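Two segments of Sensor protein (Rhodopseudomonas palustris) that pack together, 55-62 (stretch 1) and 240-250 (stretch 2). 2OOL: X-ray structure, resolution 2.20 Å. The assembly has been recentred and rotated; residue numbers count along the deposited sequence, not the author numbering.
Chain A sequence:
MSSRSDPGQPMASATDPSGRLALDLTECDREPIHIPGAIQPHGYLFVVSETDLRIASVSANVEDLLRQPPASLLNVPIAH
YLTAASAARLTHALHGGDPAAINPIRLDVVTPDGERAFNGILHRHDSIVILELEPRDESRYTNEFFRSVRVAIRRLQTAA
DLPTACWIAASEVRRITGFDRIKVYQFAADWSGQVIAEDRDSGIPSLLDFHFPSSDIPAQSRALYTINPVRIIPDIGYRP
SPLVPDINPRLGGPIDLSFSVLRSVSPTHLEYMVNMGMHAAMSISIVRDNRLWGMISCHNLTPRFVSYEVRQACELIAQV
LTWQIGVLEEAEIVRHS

Stretch 1 55-62: IASVSANV
Stretch 2 (240-250) PSPLVPDINPR

A cis peptide bond between Val244 and Pro245 ends the short strand of the second stretch, and the contact continues past it through a side chain: Ser57, with chi1 at 168° (t), donates from OG to Pro245 O at 2.8 Å. Pro245 has no amide hydrogen, but its carbonyl can accept, and the Ser57 hydroxyl donates to it just past the end of the backbone ladder.

The ladder itself is brief and antiparallel. Strands 55-59 and 241-244 run with an angle of 167° between their N-to-C directions, and their axes come within 4.4 Å of each other. Val58 and Val244 form its hydrogen-bonded pair, CA to CA 5.3 Å, with Val58 N donating to Val244 O at 3.0 Å and Val244 N to Val58 O at 2.7 Å. Ser59 and Leu243 form the adjacent non-hydrogen-bonded pair, their CA atoms 4.3 Å apart. Val58 and Ser59 are extended (phi/psi -144/151 and -67/141), as are Leu243 (-81/141) and Val244 (-129/105). Three CA-H...O contacts accompany the ladder: Ser57 CA lies 3.4 Å from Val244 O, Ser59 CA 3.5 Å from Pro242 O, and Leu243 CA 3.6 Å from Val58 O.

The side chains of Val58 and Val244 share one face of the sheet, with chi1 at -98°, between wells, for the former and t for the latter. Ser59 (p) and Leu243 (chi1 m, chi2 t) occupy the other, where Ser59 CB comes within 4.2 Å of Leu243 CD2.

Beyond Ser59 the first stretch enters a type I turn, Ser59 to Val62, closed by Val62 N to Ser59 O at 3.0 Å. Ala60 (-61/-30) and Asn61 (-62/-17) hold its central positions, and both amides reach the second stretch: Ala60 N donates to Pro242 O at 2.9 Å, and Asn61 N to Ser241 OG at 3.0 Å. Ser241, chi1 t, directs its CA-to-CB bond toward the first stretch. Within the turn, Ser59 OG donates to Asn61 OD1 at 2.6 Å, with Asn61 chi1 at 70° (p). The methyl of Ala60 also points toward stretch 2, its CB 4.2 Å from both Pro242 CG and Val244 CG2.

At the far end, Ala56 (-111/-19) departs from extended geometry. Its CB packs against Pro249 CG at 3.6 Å, while its carbonyl joins Ile247 through a water that donates to Ala56 O at 2.9 Å and to Ile247 O at 2.8 Å. The contact buries 474 Å² between the two stretches, both sides summed.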

ATOM      1  N   ILE A  55      22.698 -19.340 -19.623  1.00 53.58           N
ATOM      2  CA  ILE A  55      23.417 -18.404 -18.742  1.00 54.40           C
ATOM      3  C   ILE A  55      24.629 -17.810 -19.481  1.00 54.27           C
ATOM      4  O   ILE A  55      25.434 -18.536 -20.024  1.00 53.04           O
ATOM      5  CB  ILE A  55      23.855 -19.108 -17.436  1.00 52.81           C
ATOM      6  CG1 ILE A  55      22.640 -19.449 -16.574  1.00 51.49           C
ATOM      7  CG2 ILE A  55      24.864 -18.328 -16.713  1.00 52.93           C
ATOM      8  CD1 ILE A  55      22.926 -20.544 -15.564  1.00 52.27           C
ATOM      9  N   ALA A  56      24.787 -16.491 -19.452  1.00 54.97           N
ATOM     10  CA  ALA A  56      25.944 -15.889 -20.146  1.00 55.76           C
ATOM     11  C   ALA A  56      26.959 -15.302 -19.171  1.00 55.65           C
ATOM     12  O   ALA A  56      28.131 -15.183 -19.488  1.00 56.63           O
ATOM     13  CB  ALA A  56      25.494 -14.886 -21.234  1.00 55.67           C
ATOM     14  N   SER A  57      26.536 -15.051 -17.943  1.00 55.91           N
ATOM     15  CA  SER A  57      27.447 -14.645 -16.888  1.00 55.38           C
ATOM     16  C   SER A  57      26.776 -14.877 -15.535  1.00 55.34           C
ATOM     17  O   SER A  57      25.537 -14.853 -15.469  1.00 54.08           O
ATOM     18  CB  SER A  57      27.769 -13.146 -17.026  1.00 55.95           C
ATOM     19  OG  SER A  57      28.435 -12.650 -15.884  1.00 54.05           O
ATOM     20  N   VAL A  58      27.594 -15.077 -14.485  1.00 54.46           N
ATOM     21  CA  VAL A  58      27.093 -15.227 -13.112  1.00 54.95           C
ATOM     22  C   VAL A  58      28.051 -14.587 -12.170  1.00 54.55           C
ATOM     23  O   VAL A  58      29.252 -14.518 -12.455  1.00 54.66           O
ATOM     24  CB  VAL A  58      26.952 -16.729 -12.612  1.00 55.38           C
ATOM     25  CG1 VAL A  58      25.498 -17.232 -12.748  1.00 57.08           C
ATOM     26  CG2 VAL A  58      27.939 -17.632 -13.286  1.00 55.96           C
ATOM     27  N   SER A  59      27.509 -14.112 -11.057  1.00 54.00           N
ATOM     28  CA  SER A  59      28.297 -13.715  -9.908  1.00 54.25           C
ATOM     29  C   SER A  59      28.953 -14.960  -9.298  1.00 54.46           C
ATOM     30  O   SER A  59      28.334 -16.063  -9.231  1.00 53.05           O
ATOM     31  CB  SER A  59      27.426 -12.975  -8.858  1.00 54.01           C
ATOM     32  OG  SER A  59      26.295 -13.734  -8.457  1.00 53.68           O
ATOM     33  N   ALA A  60      30.206 -14.771  -8.873  1.00 54.85           N
ATOM     34  CA  ALA A  60      31.057 -15.845  -8.387  1.00 55.15           C
ATOM     35  C   ALA A  60      30.490 -16.529  -7.153  1.00 55.08           C
ATOM     36  O   ALA A  60      30.783 -17.696  -6.930  1.00 54.17           O
ATOM     37  CB  ALA A  60      32.456 -15.289  -8.037  1.00 55.22           C
ATOM     38  N   ASN A  61      29.744 -15.771  -6.331  1.00 55.15           N
ATOM     39  CA  ASN A  61      29.080 -16.292  -5.123  1.00 55.45           C
ATOM     40  C   ASN A  61      28.034 -17.368  -5.395  1.00 55.95           C
ATOM     41  O   ASN A  61      27.649 -18.110  -4.502  1.00 56.16           O
ATOM     42  CB  ASN A  61      28.488 -15.149  -4.231  1.00 55.54           C
ATOM     43  CG  ASN A  61      27.267 -14.436  -4.845  1.00 54.19           C
ATOM     44  OD1 ASN A  61      27.112 -14.380  -6.046  1.00 54.35           O
ATOM     45  ND2 ASN A  61      26.389 -13.896  -3.987  1.00 54.97           N
ATOM     46  N   VAL A  62      27.588 -17.477  -6.635  1.00 56.38           N
ATOM     47  CA  VAL A  62      26.753 -18.594  -7.056  1.00 57.13           C
ATOM     48  C   VAL A  62      27.410 -19.964  -6.770  1.00 57.47           C
ATOM     49  O   VAL A  62      26.703 -20.947  -6.600  1.00 57.14           O
ATOM     50  CB  VAL A  62      26.377 -18.414  -8.537  1.00 56.87           C
ATOM     51  CG1 VAL A  62      25.952 -19.644  -9.153  1.00 57.45           C
ATOM     52  CG2 VAL A  62      25.283 -17.316  -8.630  1.00 59.85           C
ATOM     53  N   PRO A 240      32.866  -7.515  -2.401  1.00 58.87           N
ATOM     54  CA  PRO A 240      32.290  -7.614  -3.729  1.00 58.54           C
ATOM     55  C   PRO A 240      32.502  -8.996  -4.332  1.00 58.17           C
ATOM     56  O   PRO A 240      33.572  -9.592  -4.150  1.00 58.38           O
ATOM     57  CB  PRO A 240      33.079  -6.567  -4.536  1.00 58.43           C
ATOM     58  CG  PRO A 240      33.500  -5.538  -3.497  1.00 60.18           C
ATOM     59  CD  PRO A 240      33.819  -6.380  -2.306  1.00 60.04           C
ATOM     60  N   SER A 241      31.504  -9.474  -5.073  1.00 57.41           N
ATOM     61  CA  SER A 241      31.584 -10.765  -5.757  1.00 56.94           C
ATOM     62  C   SER A 241      31.592 -10.513  -7.253  1.00 56.51           C
ATOM     63  O   SER A 241      30.610 -10.015  -7.808  1.00 55.81           O
ATOM     64  CB  SER A 241      30.390 -11.645  -5.350  1.00 57.21           C
ATOM     65  OG  SER A 241      30.325 -12.874  -6.069  1.00 54.23           O
ATOM     66  N   PRO A 242      32.714 -10.833  -7.920  1.00 56.08           N
ATOM     67  CA  PRO A 242      32.834 -10.507  -9.320  1.00 55.82           C
ATOM     68  C   PRO A 242      31.946 -11.306 -10.238  1.00 55.02           C
ATOM     69  O   PRO A 242      31.522 -12.398  -9.896  1.00 54.91           O
ATOM     70  CB  PRO A 242      34.307 -10.783  -9.597  1.00 56.10           C
ATOM     71  CG  PRO A 242      34.660 -11.792  -8.632  1.00 56.78           C
ATOM     72  CD  PRO A 242      33.953 -11.429  -7.414  1.00 56.32           C
ATOM     73  N   LEU A 243      31.648 -10.720 -11.396  1.00 54.72           N
ATOM     74  CA  LEU A 243      30.895 -11.363 -12.449  1.00 54.61           C
ATOM     75  C   LEU A 243      31.836 -12.238 -13.228  1.00 54.80           C
ATOM     76  O   LEU A 243      32.970 -11.857 -13.486  1.00 56.62           O
ATOM     77  CB  LEU A 243      30.263 -10.352 -13.393  1.00 53.54           C
ATOM     78  CG  LEU A 243      29.251  -9.419 -12.735  1.00 54.33           C
ATOM     79  CD1 LEU A 243      28.564  -8.531 -13.763  1.00 52.09           C
ATOM     80  CD2 LEU A 243      28.259 -10.128 -11.839  1.00 51.11           C
ATOM     81  N   VAL A 244      31.351 -13.400 -13.628  1.00 55.34           N
ATOM     82  CA  VAL A 244      32.158 -14.379 -14.361  1.00 54.70           C
ATOM     83  C   VAL A 244      31.393 -14.794 -15.591  1.00 55.46           C
ATOM     84  O   VAL A 244      30.420 -15.501 -15.467  1.00 55.25           O
ATOM     85  CB  VAL A 244      32.398 -15.624 -13.529  1.00 54.53           C
ATOM     86  CG1 VAL A 244      33.342 -16.614 -14.287  1.00 53.10           C
ATOM     87  CG2 VAL A 244      32.985 -15.252 -12.234  1.00 52.39           C
ATOM     88  N   PRO A 245      31.792 -14.312 -16.785  1.00 56.57           N
ATOM     89  CA  PRO A 245      32.740 -13.233 -17.040  1.00 56.79           C
ATOM     90  C   PRO A 245      32.020 -11.887 -17.023  1.00 58.03           C
ATOM     91  O   PRO A 245      30.776 -11.825 -17.078  1.00 58.23           O
ATOM     92  CB  PRO A 245      33.246 -13.549 -18.436  1.00 57.16           C
ATOM     93  CG  PRO A 245      32.079 -14.175 -19.127  1.00 56.92           C
ATOM     94  CD  PRO A 245      31.246 -14.859 -18.039  1.00 56.05           C
ATOM     95  N   ASP A 246      32.803 -10.813 -16.960  1.00 57.96           N
ATOM     96  CA  ASP A 246      32.278  -9.454 -16.954  1.00 56.95           C
ATOM     97  C   ASP A 246      32.255  -9.006 -18.406  1.00 56.77           C
ATOM     98  O   ASP A 246      33.043  -8.134 -18.802  1.00 58.48           O
ATOM     99  CB  ASP A 246      33.175  -8.564 -16.057  1.00 56.73           C
ATOM    100  CG  ASP A 246      32.742  -7.100 -16.024  1.00 58.62           C
ATOM    101  OD1 ASP A 246      31.548  -6.805 -16.332  1.00 57.04           O
ATOM    102  OD2 ASP A 246      33.626  -6.243 -15.676  1.00 58.35           O
ATOM    103  N   ILE A 247      31.378  -9.624 -19.201  1.00 54.99           N
ATOM    104  CA  ILE A 247      31.283  -9.369 -20.632  1.00 54.81           C
ATOM    105  C   ILE A 247      29.838  -9.455 -21.097  1.00 54.77           C
ATOM    106  O   ILE A 247      29.151 -10.434 -20.791  1.00 55.98           O
ATOM    107  CB  ILE A 247      32.016 -10.457 -21.493  1.00 54.52           C
ATOM    108  CG1 ILE A 247      33.500 -10.547 -21.145  1.00 54.57           C
ATOM    109  CG2 ILE A 247      31.866 -10.147 -22.989  1.00 55.27           C
ATOM    110  CD1 ILE A 247      34.187 -11.817 -21.728  1.00 55.91           C
ATOM    111  N   ASN A 248      29.368  -8.448 -21.826  1.00 53.21           N
ATOM    112  CA  ASN A 248      28.041  -8.461 -22.379  1.00 52.78           C
ATOM    113  C   ASN A 248      28.103  -9.372 -23.615  1.00 52.76           C
ATOM    114  O   ASN A 248      28.916  -9.150 -24.507  1.00 51.64           O
ATOM    115  CB  ASN A 248      27.611  -7.033 -22.683  1.00 52.06           C
ATOM    116  CG  ASN A 248      26.291  -6.957 -23.401  1.00 52.85           C
ATOM    117  OD1 ASN A 248      26.025  -7.747 -24.303  1.00 50.34           O
ATOM    118  ND2 ASN A 248      25.455  -5.985 -23.023  1.00 47.36           N
ATOM    119  N   PRO A 249      27.302 -10.457 -23.630  1.00 53.78           N
ATOM    120  CA  PRO A 249      27.448 -11.444 -24.718  1.00 53.69           C
ATOM    121  C   PRO A 249      26.948 -10.938 -26.060  1.00 53.79           C
ATOM    122  O   PRO A 249      27.387 -11.451 -27.111  1.00 53.21           O
ATOM    123  CB  PRO A 249      26.590 -12.627 -24.233  1.00 53.92           C
ATOM    124  CG  PRO A 249      25.543 -11.991 -23.441  1.00 54.65           C
ATOM    125  CD  PRO A 249      26.228 -10.858 -22.694  1.00 53.66           C
ATOM    126  N   ARG A 250      26.032  -9.977 -26.068  1.00 53.20           N
ATOM    127  CA  ARG A 250      25.533  -9.479 -27.369  1.00 54.63           C
ATOM    128  C   ARG A 250      26.434  -8.353 -27.943  1.00 53.93           C
ATOM    129  O   ARG A 250      26.712  -8.345 -29.111  1.00 52.56           O
ATOM    130  CB  ARG A 250      24.086  -8.973 -27.224  1.00 55.44           C
ATOM    131  CG  ARG A 250      23.013 -10.056 -27.002  1.00 59.04           C
ATOM    132  CD  ARG A 250      23.042 -11.129 -28.054  1.00 66.41           C
ATOM    133  NE  ARG A 250      23.578 -12.389 -27.528  1.00 70.40           N
ATOM    134  CZ  ARG A 250      24.257 -13.310 -28.227  1.00 70.05           C
ATOM    135  NH1 ARG A 250      24.569 -13.125 -29.517  1.00 72.14           N
ATOM    136  NH2 ARG A 250      24.661 -14.420 -27.606  1.00 69.83           N
TER
HETATM  137  O   HOH W   1      28.914 -13.181 -21.497  1.00 47.85           O